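Muconate lactonizing enzyme (Corynebacterium glutamicum, PDB 3I4K) is a member of the enolase superfamily whose barrel domain, preceded by an N-terminal domain of the mandelate racemase and muconate lactonizing enzyme type, binds a magnesium ion. Local coordinates at residues 168-173 and 182-187; 225-230 and 250-255; 304-309 and 328-333; 314-319 and 352-357. All coordinates share one frame; numbering follows the deposited sequence.

In the fold
All four contacts belong to the barrel domain. Following the chain, interaction 1 closes the shortest loop, joining strand 167-171 to the helix that follows it. Interaction 2 then ties the end of strand 224-226 to the loop after strand 247-250, across an intervening helix and strand. Interactions 3 and 4 come last and cross: 304-309 and 314-319 lead into and along helix 308-320, and their partners, 328-333 and 352-357, follow in the same order. Leu-330 of interaction 3 packs on Leu-315 and Ser-314 of interaction 4. At the magnesium end, Lys-169 of interaction 1 makes salt bridges to Glu-226 of interaction 2 and Glu-329 of interaction 3.

Interaction 1 (168-173 and 182-187); sequences FKLKMG and RRVAEL. With ACY (acetic acid), chain I.
Arg-183 leaves its helix with CG anti to the backbone N and the chain straight to CD, then bends at chi3 (67°) and lays its guanidinium beside the strand end, where NH2 meets Lys-171 O. The two segments are the first strand and the helix of a beta-alpha-beta unit of the barrel, strand 167-171, helix 177-189 and strand 196-200. Their axes run nearly antiparallel, 161° apart, with a closest approach of 10.4 Å. Arg-183 NH2 donates to Lys-171 O over 3.0 Å at 154°, the acceptor lying close to the guanidinium plane and the donor in the plane of the carbonyl. The same NH2 also forms a salt bridge with Asp-180, while NH1 bonds to Leu-147 O, so three acceptors, Lys-171 O, Asp-180 and Leu-147 O, grip the group. Val-184 CG2 lies over one face of it, offset toward the rim.

The rest of the contact is apolar. Leu-170 and Leu-187 reach toward each other tip to tip, and Leu-170 CD1 sits tightly against Leu-187 CD2 at 3.5 Å; Val-184 CG1 lies 4.0 Å from that same CD1. Met-172, modelled as selenomethionine, bends at its last torsion and brings CE to 3.6 Å from Val-184 CG2. Ile-199 of strand 196-200 touches Met-172 and Val-184, and Leu-197 touches Leu-187. Lys-169 NZ, salt-bridged to Glu-226 and Glu-329, also donates to OXT of an acetic acid molecule, probably from the crystallisation liquor, at 2.8 Å.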
loop_
_atom_site.group_PDB
_atom_site.type_symbol
_atom_site.label_atom_id
_atom_site.label_comp_id
_atom_site.label_asym_id
_atom_site.label_seq_id
_atom_site.Cartn_x
_atom_site.Cartn_y
_atom_site.Cartn_z
ATOM N N PHE A 168 -1.115 13.317 -26.011
ATOM C CA PHE A 168 -2.386 12.842 -26.542
ATOM C C PHE A 168 -2.406 11.327 -26.747
ATOM O O PHE A 168 -1.436 10.731 -27.210
ATOM C CB PHE A 168 -2.675 13.555 -27.864
ATOM C CG PHE A 168 -2.949 15.018 -27.705
ATOM C CD1 PHE A 168 -4.224 15.464 -27.355
ATOM C CD2 PHE A 168 -1.927 15.950 -27.853
ATOM C CE1 PHE A 168 -4.475 16.818 -27.154
ATOM C CE2 PHE A 168 -2.166 17.304 -27.654
ATOM C CZ PHE A 168 -3.443 17.740 -27.303
ATOM N N LYS A 169 -3.532 10.722 -26.392
ATOM C CA LYS A 169 -3.737 9.282 -26.523
ATOM C C LYS A 169 -4.799 9.030 -27.603
ATOM O O LYS A 169 -5.916 9.559 -27.525
ATOM C CB LYS A 169 -4.191 8.722 -25.178
ATOM C CG LYS A 169 -4.672 7.288 -25.176
ATOM C CD LYS A 169 -5.155 6.941 -23.780
ATOM C CE LYS A 169 -6.035 5.724 -23.770
ATOM N NZ LYS A 169 -6.351 5.346 -22.368
ATOM N N LEU A 170 -4.441 8.227 -28.605
ATOM C CA LEU A 170 -5.333 7.898 -29.717
ATOM C C LEU A 170 -5.881 6.471 -29.643
ATOM O O LEU A 170 -5.127 5.499 -29.765
ATOM C CB LEU A 170 -4.589 8.060 -31.042
ATOM C CG LEU A 170 -3.975 9.431 -31.325
ATOM C CD1 LEU A 170 -3.004 9.344 -32.484
ATOM C CD2 LEU A 170 -5.088 10.407 -31.622
ATOM N N LYS A 171 -7.189 6.342 -29.452
ATOM C CA LYS A 171 -7.809 5.027 -29.391
ATOM C C LYS A 171 -7.797 4.430 -30.803
ATOM O O LYS A 171 -7.902 5.158 -31.786
ATOM C CB LYS A 171 -9.249 5.141 -28.863
ATOM C CG LYS A 171 -9.351 5.430 -27.355
ATOM C CD LYS A 171 -10.770 5.820 -26.929
ATOM C CE LYS A 171 -10.977 5.776 -25.407
ATOM N NZ LYS A 171 -10.158 6.720 -24.587
HETATM N N MSE A 172 -7.640 3.113 -30.892
HETATM C CA MSE A 172 -7.610 2.404 -32.169
HETATM C C MSE A 172 -8.370 1.098 -31.999
HETATM O O MSE A 172 -8.893 0.813 -30.929
HETATM C CB MSE A 172 -6.179 2.046 -32.568
HETATM C CG MSE A 172 -5.188 3.186 -32.603
HETATM SE SE MSE A 172 -3.422 2.513 -33.110
HETATM C CE MSE A 172 -3.756 2.182 -35.002
ATOM N N GLY A 173 -8.412 0.293 -33.054
ATOM C CA GLY A 173 -9.082 -0.990 -32.946
ATOM C C GLY A 173 -10.335 -1.160 -33.769
ATOM O O GLY A 173 -10.898 -2.256 -33.816
ATOM N N ARG A 182 -2.409 3.500 -40.758
ATOM C CA ARG A 182 -2.150 4.617 -41.657
ATOM C C ARG A 182 -2.699 5.906 -41.048
ATOM O O ARG A 182 -2.032 6.938 -41.046
ATOM C CB ARG A 182 -2.815 4.338 -43.010
ATOM C CG ARG A 182 -2.046 4.844 -44.228
ATOM C CD ARG A 182 -1.849 3.707 -45.231
ATOM N NE ARG A 182 -3.096 2.977 -45.464
ATOM C CZ ARG A 182 -3.160 1.686 -45.781
ATOM N NH1 ARG A 182 -2.045 0.977 -45.910
ATOM N NH2 ARG A 182 -4.342 1.097 -45.944
ATOM N N ARG A 183 -3.914 5.820 -40.519
ATOM C CA ARG A 183 -4.595 6.941 -39.888
ATOM C C ARG A 183 -3.743 7.550 -38.778
ATOM O O ARG A 183 -3.532 8.767 -38.737
ATOM C CB ARG A 183 -5.929 6.464 -39.308
ATOM C CG ARG A 183 -6.733 7.531 -38.596
ATOM C CD ARG A 183 -8.034 6.952 -38.046
ATOM N NE ARG A 183 -7.813 5.979 -36.976
ATOM C CZ ARG A 183 -7.802 6.278 -35.678
ATOM N NH1 ARG A 183 -8.000 7.530 -35.279
ATOM N NH2 ARG A 183 -7.608 5.322 -34.773
ATOM N N VAL A 184 -3.251 6.695 -37.883
ATOM C CA VAL A 184 -2.433 7.140 -36.757
ATOM C C VAL A 184 -1.031 7.580 -37.185
ATOM O O VAL A 184 -0.530 8.599 -36.711
ATOM C CB VAL A 184 -2.323 6.023 -35.680
ATOM C CG1 VAL A 184 -1.335 6.425 -34.602
ATOM C CG2 VAL A 184 -3.695 5.775 -35.059
ATOM N N ALA A 185 -0.400 6.819 -38.074
ATOM C CA ALA A 185 0.935 7.179 -38.529
ATOM C C ALA A 185 0.898 8.568 -39.152
ATOM O O ALA A 185 1.748 9.413 -38.861
ATOM C CB ALA A 185 1.442 6.160 -39.544
ATOM N N GLU A 186 -0.096 8.802 -40.009
ATOM C CA GLU A 186 -0.249 10.085 -40.692
ATOM C C GLU A 186 -0.505 11.212 -39.709
ATOM O O GLU A 186 0.003 12.320 -39.870
ATOM C CB GLU A 186 -1.391 10.015 -41.721
ATOM C CG GLU A 186 -1.004 9.323 -43.032
ATOM C CD GLU A 186 -2.165 9.199 -44.022
ATOM O OE1 GLU A 186 -2.868 10.207 -44.260
ATOM O OE2 GLU A 186 -2.364 8.091 -44.572
ATOM N N LEU A 187 -1.297 10.930 -38.687
ATOM C CA LEU A 187 -1.587 11.940 -37.687
ATOM C C LEU A 187 -0.321 12.253 -36.905
ATOM O O LEU A 187 -0.131 13.380 -36.442
ATOM C CB LEU A 187 -2.683 11.439 -36.745
ATOM C CG LEU A 187 -2.997 12.290 -35.518
ATOM C CD1 LEU A 187 -4.395 11.961 -35.039
ATOM C CD2 LEU A 187 -1.976 12.025 -34.423
HETATM C C ACY I . -9.338 2.904 -21.354
HETATM O O ACY I . -9.353 1.747 -21.738
HETATM O OXT ACY I . -8.177 3.529 -21.155
HETATM C CH3 ACY I . -10.625 3.645 -21.094
#

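Interaction 2 (225-230 and 250-255); sequences FEQPTP and ADESVW. With MG (magnesium ion), chain J.
The magnesium site at the barrel mouth is built in part by this contact, where Glu-226, at the end of strand 224-226, and Asp-251, just after strand 247-250, each give the ion one carboxylate oxygen. Glu-226 OE2 binds magnesium at 2.2 Å and Asp-251 OD2 at 2.0 Å; a water lies in the same coordination shell and Asp-200 is the third protein ligand. The second oxygens are held as well, Glu-226 OE1 by Lys-169 and Asp-251 OD1 by Lys-278.

Next to the metal, Gln-227 fastens the two loops together. Its chain bends at chi2 (75°), turning the amide toward the type I turn that runs from Asp-251 to Val-254. OE1 accepts two backbone N-H groups. Asp-251 N approaches in the carbonyl plane, 2.9 Å from Gln-227 OE1 and at a fairly straight 164°, whereas Ser-253 N, 3.1 Å from Gln-227 OE1, comes from well above that plane. Gln-227 NE2 donates both to Ser-253 OG, at 2.8 Å, and to Thr-229 O, at 2.9 Å. Ser-253 OG is bonded in turn to Ala-231 O.

Four bonds thus fix the rotation of the buried amide and, through the backbone N of Asp-251, probably help Gln-227 as a second-shell residue to position that metal ligand. Glu-226 OE2 and Asp-251 OD2 stand 2.8 Å apart, a closeness that the shared magnesium ion presumably makes tolerable by offsetting their mutual repulsion.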
loop_
_atom_site.group_PDB
_atom_site.type_symbol
_atom_site.label_atom_id
_atom_site.label_comp_id
_atom_site.label_asym_id
_atom_site.label_seq_id
_atom_site.Cartn_x
_atom_site.Cartn_y
_atom_site.Cartn_z
ATOM N N PHE A 225 2.507 2.156 -26.412
ATOM C CA PHE A 225 1.451 1.273 -26.882
ATOM C C PHE A 225 0.665 0.717 -25.698
ATOM O O PHE A 225 1.127 -0.199 -25.008
ATOM C CB PHE A 225 2.025 0.109 -27.694
ATOM C CG PHE A 225 2.890 0.527 -28.854
ATOM C CD1 PHE A 225 2.544 1.613 -29.650
ATOM C CD2 PHE A 225 4.031 -0.203 -29.176
ATOM C CE1 PHE A 225 3.329 1.965 -30.762
ATOM C CE2 PHE A 225 4.811 0.133 -30.269
ATOM C CZ PHE A 225 4.461 1.224 -31.068
ATOM N N GLU A 226 -0.513 1.282 -25.451
ATOM C CA GLU A 226 -1.368 0.813 -24.361
ATOM C C GLU A 226 -2.189 -0.394 -24.816
ATOM O O GLU A 226 -2.776 -0.380 -25.903
ATOM C CB GLU A 226 -2.304 1.925 -23.889
ATOM C CG GLU A 226 -3.342 1.469 -22.847
ATOM C CD GLU A 226 -4.152 2.620 -22.264
ATOM O OE1 GLU A 226 -3.934 3.779 -22.680
ATOM O OE2 GLU A 226 -5.007 2.367 -21.386
ATOM N N GLN A 227 -2.211 -1.429 -23.974
ATOM C CA GLN A 227 -2.933 -2.680 -24.205
ATOM C C GLN A 227 -3.367 -2.935 -25.652
ATOM O O GLN A 227 -4.564 -2.980 -25.954
ATOM C CB GLN A 227 -4.165 -2.736 -23.297
ATOM C CG GLN A 227 -4.686 -4.146 -23.047
ATOM C CD GLN A 227 -3.813 -4.934 -22.060
ATOM O OE1 GLN A 227 -3.452 -4.427 -20.988
ATOM N NE2 GLN A 227 -3.492 -6.179 -22.408
ATOM N N PRO A 228 -2.406 -3.121 -26.565
ATOM C CA PRO A 228 -2.765 -3.366 -27.963
ATOM C C PRO A 228 -3.375 -4.742 -28.185
ATOM O O PRO A 228 -4.132 -4.950 -29.142
ATOM C CB PRO A 228 -1.434 -3.239 -28.684
ATOM C CG PRO A 228 -0.469 -3.801 -27.661
ATOM C CD PRO A 228 -0.943 -3.129 -26.387
ATOM N N THR A 229 -3.056 -5.664 -27.280
ATOM C CA THR A 229 -3.485 -7.048 -27.385
ATOM C C THR A 229 -4.209 -7.608 -26.145
ATOM O O THR A 229 -4.265 -6.962 -25.099
ATOM C CB THR A 229 -2.253 -7.892 -27.698
ATOM O OG1 THR A 229 -1.222 -7.556 -26.767
ATOM C CG2 THR A 229 -1.751 -7.591 -29.105
ATOM N N PRO A 230 -4.758 -8.830 -26.248
ATOM C CA PRO A 230 -5.487 -9.477 -25.151
ATOM C C PRO A 230 -4.868 -9.371 -23.751
ATOM O O PRO A 230 -3.656 -9.540 -23.577
ATOM C CB PRO A 230 -5.615 -10.922 -25.633
ATOM C CG PRO A 230 -5.738 -10.757 -27.118
ATOM C CD PRO A 230 -4.661 -9.736 -27.409
ATOM N N ALA A 250 0.111 -1.418 -19.540
ATOM C CA ALA A 250 -0.885 -2.451 -19.289
ATOM C C ALA A 250 -2.128 -1.811 -18.691
ATOM O O ALA A 250 -2.029 -0.980 -17.791
ATOM C CB ALA A 250 -0.321 -3.510 -18.329
ATOM N N ASP A 251 -3.291 -2.189 -19.213
ATOM C CA ASP A 251 -4.557 -1.672 -18.726
ATOM C C ASP A 251 -5.462 -2.849 -18.383
ATOM O O ASP A 251 -5.566 -3.219 -17.221
ATOM C CB ASP A 251 -5.212 -0.774 -19.784
ATOM C CG ASP A 251 -6.418 -0.013 -19.246
ATOM O OD1 ASP A 251 -6.833 -0.273 -18.092
ATOM O OD2 ASP A 251 -6.955 0.835 -19.994
ATOM N N GLU A 252 -6.103 -3.467 -19.378
ATOM C CA GLU A 252 -6.970 -4.598 -19.054
ATOM C C GLU A 252 -6.200 -5.760 -18.442
ATOM O O GLU A 252 -6.791 -6.599 -17.771
ATOM C CB GLU A 252 -7.789 -5.087 -20.263
ATOM C CG GLU A 252 -7.384 -4.558 -21.623
ATOM C CD GLU A 252 -7.845 -3.136 -21.901
ATOM O OE1 GLU A 252 -8.938 -2.932 -22.475
ATOM O OE2 GLU A 252 -7.098 -2.215 -21.549
ATOM N N SER A 253 -4.890 -5.824 -18.668
ATOM C CA SER A 253 -4.091 -6.895 -18.081
ATOM C C SER A 253 -3.915 -6.713 -16.572
ATOM O O SER A 253 -3.595 -7.672 -15.871
ATOM C CB SER A 253 -2.689 -6.956 -18.708
ATOM O OG SER A 253 -2.720 -7.443 -20.034
ATOM N N VAL A 254 -4.109 -5.497 -16.065
ATOM C CA VAL A 254 -3.917 -5.263 -14.633
ATOM C C VAL A 254 -5.083 -4.611 -13.896
ATOM O O VAL A 254 -5.287 -3.411 -13.997
ATOM C CB VAL A 254 -2.652 -4.386 -14.356
ATOM C CG1 VAL A 254 -2.505 -4.132 -12.843
ATOM C CG2 VAL A 254 -1.393 -5.074 -14.900
ATOM N N TRP A 255 -5.827 -5.417 -13.146
ATOM C CA TRP A 255 -6.947 -4.932 -12.336
ATOM C C TRP A 255 -6.581 -5.128 -10.850
ATOM O O TRP A 255 -6.837 -4.266 -10.008
ATOM C CB TRP A 255 -8.210 -5.766 -12.562
ATOM C CG TRP A 255 -8.897 -5.712 -13.882
ATOM C CD1 TRP A 255 -8.329 -5.765 -15.117
ATOM C CD2 TRP A 255 -10.313 -5.819 -14.083
ATOM N NE1 TRP A 255 -9.306 -5.922 -16.084
ATOM C CE2 TRP A 255 -10.533 -5.959 -15.471
ATOM C CE3 TRP A 255 -11.418 -5.823 -13.219
ATOM C CZ2 TRP A 255 -11.815 -6.105 -16.018
ATOM C CZ3 TRP A 255 -12.697 -5.969 -13.763
ATOM C CH2 TRP A 255 -12.881 -6.110 -15.151
HETATM MG MG MG J . -7.024 1.730 -21.802
HETATM O O HOH W 1 -6.633 -0.132 -22.680
#

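Interaction 3 (304-309 and 328-333); sequences SLEGPI and TELFGP
Two buried connecting segments meet here near the centre of the chain, Leu-305 to Pro-308 running into helix 308-320 and Leu-330 to Pro-333 following strand 327-328. The contact lies where the barrel closes, and it is made by backbone and apolar atoms. Leu-305 and Gly-332 approach to 4.7 Å between their CA atoms. Because glycine has no side chain, Gly-332 CA can lie 3.5 Å from Glu-306 O in a CA-H...O contact, with an angle of 147° at the hydrogen.

On one side of this point, Leu-305 CD1 approaches the Phe-331 ring obliquely, 3.9 Å from Phe-331 CZ and just as near to CE1. Phe-331 can present these atoms because CG stands between the backbone N and the carbonyl carbon (chi1 63°), which turns the ring back toward Leu-305. On the other, Pro-333 CG packs 4.0 Å from Pro-308 CA and 4.1 Å from Gly-307 O.

The Glu-306 carboxylate curls back on its own segment: OE2 accepts Ser-304 N at 3.0 Å from above the carboxylate plane and is also bonded to Thr-277 OG1.

Gly-307 occupies the N-cap position of helix 308-320, and Pro-333 also rests on Thr-311 of that helix. Phe-331 meets Trp-142 and Val-140 of strand 137-144, while Glu-329 shares a backbone hydrogen bond with Gly-301 at the end of strand 298-301.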
loop_
_atom_site.group_PDB
_atom_site.type_symbol
_atom_site.label_atom_id
_atom_site.label_comp_id
_atom_site.label_asym_id
_atom_site.label_seq_id
_atom_site.Cartn_x
_atom_site.Cartn_y
_atom_site.Cartn_z
ATOM N N SER A 304 -11.339 5.586 -16.279
ATOM C CA SER A 304 -12.325 4.670 -16.822
ATOM C C SER A 304 -13.433 5.593 -17.326
ATOM O O SER A 304 -14.590 5.180 -17.465
ATOM C CB SER A 304 -12.871 3.763 -15.721
ATOM O OG SER A 304 -11.894 2.830 -15.308
ATOM N N LEU A 305 -13.047 6.842 -17.600
ATOM C CA LEU A 305 -13.965 7.888 -18.039
ATOM C C LEU A 305 -14.956 8.152 -16.915
ATOM O O LEU A 305 -16.176 8.129 -17.116
ATOM C CB LEU A 305 -14.706 7.484 -19.317
ATOM C CG LEU A 305 -14.102 7.905 -20.662
ATOM C CD1 LEU A 305 -12.691 8.473 -20.507
ATOM C CD2 LEU A 305 -14.107 6.691 -21.578
ATOM N N GLU A 306 -14.414 8.387 -15.723
ATOM C CA GLU A 306 -15.234 8.673 -14.549
ATOM C C GLU A 306 -15.882 10.039 -14.680
ATOM O O GLU A 306 -15.385 10.910 -15.405
ATOM C CB GLU A 306 -14.391 8.694 -13.263
ATOM C CG GLU A 306 -13.737 7.373 -12.866
ATOM C CD GLU A 306 -12.441 7.103 -13.606
ATOM O OE1 GLU A 306 -11.997 7.972 -14.386
ATOM O OE2 GLU A 306 -11.865 6.017 -13.399
ATOM N N GLY A 307 -16.992 10.215 -13.971
ATOM C CA GLY A 307 -17.661 11.498 -13.965
ATOM C C GLY A 307 -16.879 12.369 -12.992
ATOM O O GLY A 307 -15.749 12.023 -12.635
ATOM N N PRO A 308 -17.440 13.498 -12.533
ATOM C CA PRO A 308 -16.729 14.374 -11.594
ATOM C C PRO A 308 -16.369 13.710 -10.267
ATOM O O PRO A 308 -15.277 13.918 -9.748
ATOM C CB PRO A 308 -17.691 15.549 -11.423
ATOM C CG PRO A 308 -19.042 14.909 -11.641
ATOM C CD PRO A 308 -18.772 14.040 -12.846
ATOM N N ILE A 309 -17.280 12.914 -9.722
ATOM C CA ILE A 309 -17.028 12.237 -8.458
ATOM C C ILE A 309 -15.882 11.229 -8.596
ATOM O O ILE A 309 -14.924 11.253 -7.825
ATOM C CB ILE A 309 -18.302 11.500 -7.958
ATOM C CG1 ILE A 309 -19.293 12.514 -7.370
ATOM C CG2 ILE A 309 -17.947 10.465 -6.914
ATOM C CD1 ILE A 309 -18.751 13.287 -6.170
ATOM N N THR A 328 -1.294 11.725 -15.753
ATOM C CA THR A 328 -2.617 11.108 -15.728
ATOM C C THR A 328 -3.370 11.405 -17.032
ATOM O O THR A 328 -2.841 12.037 -17.943
ATOM C CB THR A 328 -3.488 11.699 -14.599
ATOM O OG1 THR A 328 -3.994 12.975 -15.027
ATOM C CG2 THR A 328 -2.671 11.907 -13.316
ATOM N N GLU A 329 -4.609 10.932 -17.094
ATOM C CA GLU A 329 -5.506 11.165 -18.226
ATOM C C GLU A 329 -6.873 11.371 -17.583
ATOM O O GLU A 329 -7.895 10.919 -18.097
ATOM C CB GLU A 329 -5.550 9.955 -19.172
ATOM C CG GLU A 329 -5.762 8.621 -18.473
ATOM C CD GLU A 329 -6.168 7.501 -19.420
ATOM O OE1 GLU A 329 -5.828 7.565 -20.621
ATOM O OE2 GLU A 329 -6.825 6.547 -18.947
ATOM N N LEU A 330 -6.876 12.053 -16.442
ATOM C CA LEU A 330 -8.107 12.302 -15.696
ATOM C C LEU A 330 -8.844 13.519 -16.250
ATOM O O LEU A 330 -8.905 14.572 -15.612
ATOM C CB LEU A 330 -7.778 12.494 -14.211
ATOM C CG LEU A 330 -7.237 11.240 -13.518
ATOM C CD1 LEU A 330 -6.834 11.569 -12.091
ATOM C CD2 LEU A 330 -8.299 10.146 -13.523
ATOM N N PHE A 331 -9.404 13.339 -17.447
ATOM C CA PHE A 331 -10.125 14.377 -18.171
ATOM C C PHE A 331 -11.617 14.076 -18.273
ATOM O O PHE A 331 -12.369 14.838 -18.881
ATOM C CB PHE A 331 -9.545 14.490 -19.575
ATOM C CG PHE A 331 -9.703 13.237 -20.398
ATOM C CD1 PHE A 331 -10.915 12.932 -21.010
ATOM C CD2 PHE A 331 -8.641 12.345 -20.540
ATOM C CE1 PHE A 331 -11.072 11.757 -21.757
ATOM C CE2 PHE A 331 -8.786 11.166 -21.280
ATOM C CZ PHE A 331 -10.001 10.873 -21.888
ATOM N N GLY A 332 -12.035 12.959 -17.686
ATOM C CA GLY A 332 -13.433 12.560 -17.726
ATOM C C GLY A 332 -14.423 13.714 -17.732
ATOM O O GLY A 332 -15.183 13.872 -18.697
ATOM N N PRO A 333 -14.436 14.541 -16.669
ATOM C CA PRO A 333 -15.334 15.691 -16.534
ATOM C C PRO A 333 -15.451 16.549 -17.793
ATOM O O PRO A 333 -16.534 17.042 -18.112
ATOM C CB PRO A 333 -14.732 16.455 -15.359
ATOM C CG PRO A 333 -14.208 15.340 -14.494
ATOM C CD PRO A 333 -13.526 14.454 -15.511
#

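Interaction 4 (314-319 and 352-357); sequences SLQFAA and VAIPQG
Leu-315 turns its two methyl groups to different partners, CD2 against Val-352 CG1 at 3.9 Å and CD1 against Pro-355 CD at 3.9 Å. Its side chain meets the proline at about a right angle, with CB as well as CD1 near Pro-355 CD. One turn further along the helix, Ala-319 CB lies 3.6 Å from Ile-354 CG1. With CG1 anti to its own carbonyl carbon (chi1 -79°), Ile-354 reaches across to the helix and also sets CG1 3.7 Å from Leu-315 O. That carbonyl is already engaged inside the helix, accepting from Ala-319 N.

Strand 137-144 and the residues before it contact both segments. Val-138 touches the side chains of Leu-315, Ala-318 and Val-352, and its backbone is hydrogen-bonded to Val-352. Asp-136 pairs with the backbone of Ile-354, while Val-134 and Arg-135 bond to that of Ala-319. Phe-345 backs Pro-355.

The result is buried apolar packing of a helix on a strand and the loop after it, where helix 308-320 packs against strand 351-353, antiparallel to and beside strand 137-144, in the barrel domain of the enolase superfamily.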
loop_
_atom_site.group_PDB
_atom_site.type_symbol
_atom_site.label_atom_id
_atom_site.label_comp_id
_atom_site.label_asym_id
_atom_site.label_seq_id
_atom_site.Cartn_x
_atom_site.Cartn_y
_atom_site.Cartn_z
ATOM N N SER A 314 -10.000 9.810 -7.940
ATOM C CA SER A 314 -8.715 9.452 -8.532
ATOM C C SER A 314 -7.666 10.555 -8.406
ATOM O O SER A 314 -6.467 10.272 -8.375
ATOM C CB SER A 314 -8.889 9.052 -10.002
ATOM O OG SER A 314 -9.502 7.772 -10.102
ATOM N N LEU A 315 -8.102 11.810 -8.341
ATOM C CA LEU A 315 -7.156 12.914 -8.199
ATOM C C LEU A 315 -6.631 12.962 -6.759
ATOM O O LEU A 315 -5.482 13.344 -6.513
ATOM C CB LEU A 315 -7.817 14.244 -8.580
ATOM C CG LEU A 315 -8.020 14.498 -10.079
ATOM C CD1 LEU A 315 -8.945 15.683 -10.272
ATOM C CD2 LEU A 315 -6.680 14.759 -10.760
ATOM N N GLN A 316 -7.473 12.568 -5.808
ATOM C CA GLN A 316 -7.065 12.544 -4.410
ATOM C C GLN A 316 -6.009 11.448 -4.282
ATOM O O GLN A 316 -5.052 11.573 -3.511
ATOM C CB GLN A 316 -8.258 12.223 -3.507
ATOM C CG GLN A 316 -9.341 13.304 -3.499
ATOM C CD GLN A 316 -8.967 14.532 -2.671
ATOM O OE1 GLN A 316 -9.521 15.617 -2.868
ATOM N NE2 GLN A 316 -8.043 14.363 -1.735
ATOM N N PHE A 317 -6.188 10.377 -5.051
ATOM C CA PHE A 317 -5.245 9.268 -5.018
ATOM C C PHE A 317 -3.924 9.749 -5.594
ATOM O O PHE A 317 -2.879 9.566 -4.988
ATOM C CB PHE A 317 -5.763 8.063 -5.817
ATOM C CG PHE A 317 -4.820 6.885 -5.798
ATOM C CD1 PHE A 317 -3.923 6.673 -6.844
ATOM C CD2 PHE A 317 -4.771 6.038 -4.692
ATOM C CE1 PHE A 317 -2.981 5.634 -6.789
ATOM C CE2 PHE A 317 -3.832 4.994 -4.623
ATOM C CZ PHE A 317 -2.935 4.798 -5.681
ATOM N N ALA A 318 -3.980 10.381 -6.759
ATOM C CA ALA A 318 -2.771 10.887 -7.385
ATOM C C ALA A 318 -2.076 11.923 -6.501
ATOM O O ALA A 318 -0.847 12.024 -6.500
ATOM C CB ALA A 318 -3.100 11.496 -8.729
ATOM N N ALA A 319 -2.861 12.692 -5.750
ATOM C CA ALA A 319 -2.301 13.719 -4.883
ATOM C C ALA A 319 -1.461 13.132 -3.756
ATOM O O ALA A 319 -0.509 13.759 -3.294
ATOM C CB ALA A 319 -3.415 14.578 -4.298
ATOM N N VAL A 352 -4.451 19.855 -14.227
ATOM C CA VAL A 352 -5.696 20.036 -13.509
ATOM C C VAL A 352 -5.298 20.051 -12.039
ATOM O O VAL A 352 -4.482 19.234 -11.601
ATOM C CB VAL A 352 -6.696 18.892 -13.786
ATOM C CG1 VAL A 352 -6.088 17.554 -13.422
ATOM C CG2 VAL A 352 -7.979 19.129 -13.001
ATOM N N ALA A 353 -5.842 21.001 -11.288
ATOM C CA ALA A 353 -5.516 21.116 -9.877
ATOM C C ALA A 353 -6.332 20.136 -9.057
ATOM O O ALA A 353 -7.466 19.823 -9.405
ATOM C CB ALA A 353 -5.770 22.541 -9.396
ATOM N N ILE A 354 -5.743 19.645 -7.974
ATOM C CA ILE A 354 -6.428 18.712 -7.098
ATOM C C ILE A 354 -7.522 19.470 -6.364
ATOM O O ILE A 354 -7.304 20.583 -5.888
ATOM C CB ILE A 354 -5.462 18.081 -6.055
ATOM C CG1 ILE A 354 -4.627 16.966 -6.698
ATOM C CG2 ILE A 354 -6.262 17.494 -4.888
ATOM C CD1 ILE A 354 -3.826 17.383 -7.895
ATOM N N PRO A 355 -8.717 18.876 -6.268
ATOM C CA PRO A 355 -9.858 19.494 -5.588
ATOM C C PRO A 355 -9.599 19.728 -4.104
ATOM O O PRO A 355 -9.523 18.781 -3.319
ATOM C CB PRO A 355 -10.979 18.485 -5.812
ATOM C CG PRO A 355 -10.604 17.857 -7.112
ATOM C CD PRO A 355 -9.129 17.633 -6.937
ATOM N N GLN A 356 -9.466 20.994 -3.725
ATOM C CA GLN A 356 -9.235 21.341 -2.330
ATOM C C GLN A 356 -10.572 21.320 -1.598
ATOM O O GLN A 356 -11.615 21.630 -2.179
ATOM C CB GLN A 356 -8.593 22.726 -2.232
ATOM C CG GLN A 356 -7.217 22.807 -2.872
ATOM C CD GLN A 356 -6.199 21.923 -2.173
ATOM O OE1 GLN A 356 -5.836 22.167 -1.021
ATOM N NE2 GLN A 356 -5.736 20.885 -2.866
ATOM N N GLY A 357 -10.544 20.936 -0.329
ATOM C CA GLY A 357 -11.769 20.879 0.445
ATOM C C GLY A 357 -12.026 19.492 1.001
ATOM O O GLY A 357 -11.368 18.527 0.607
#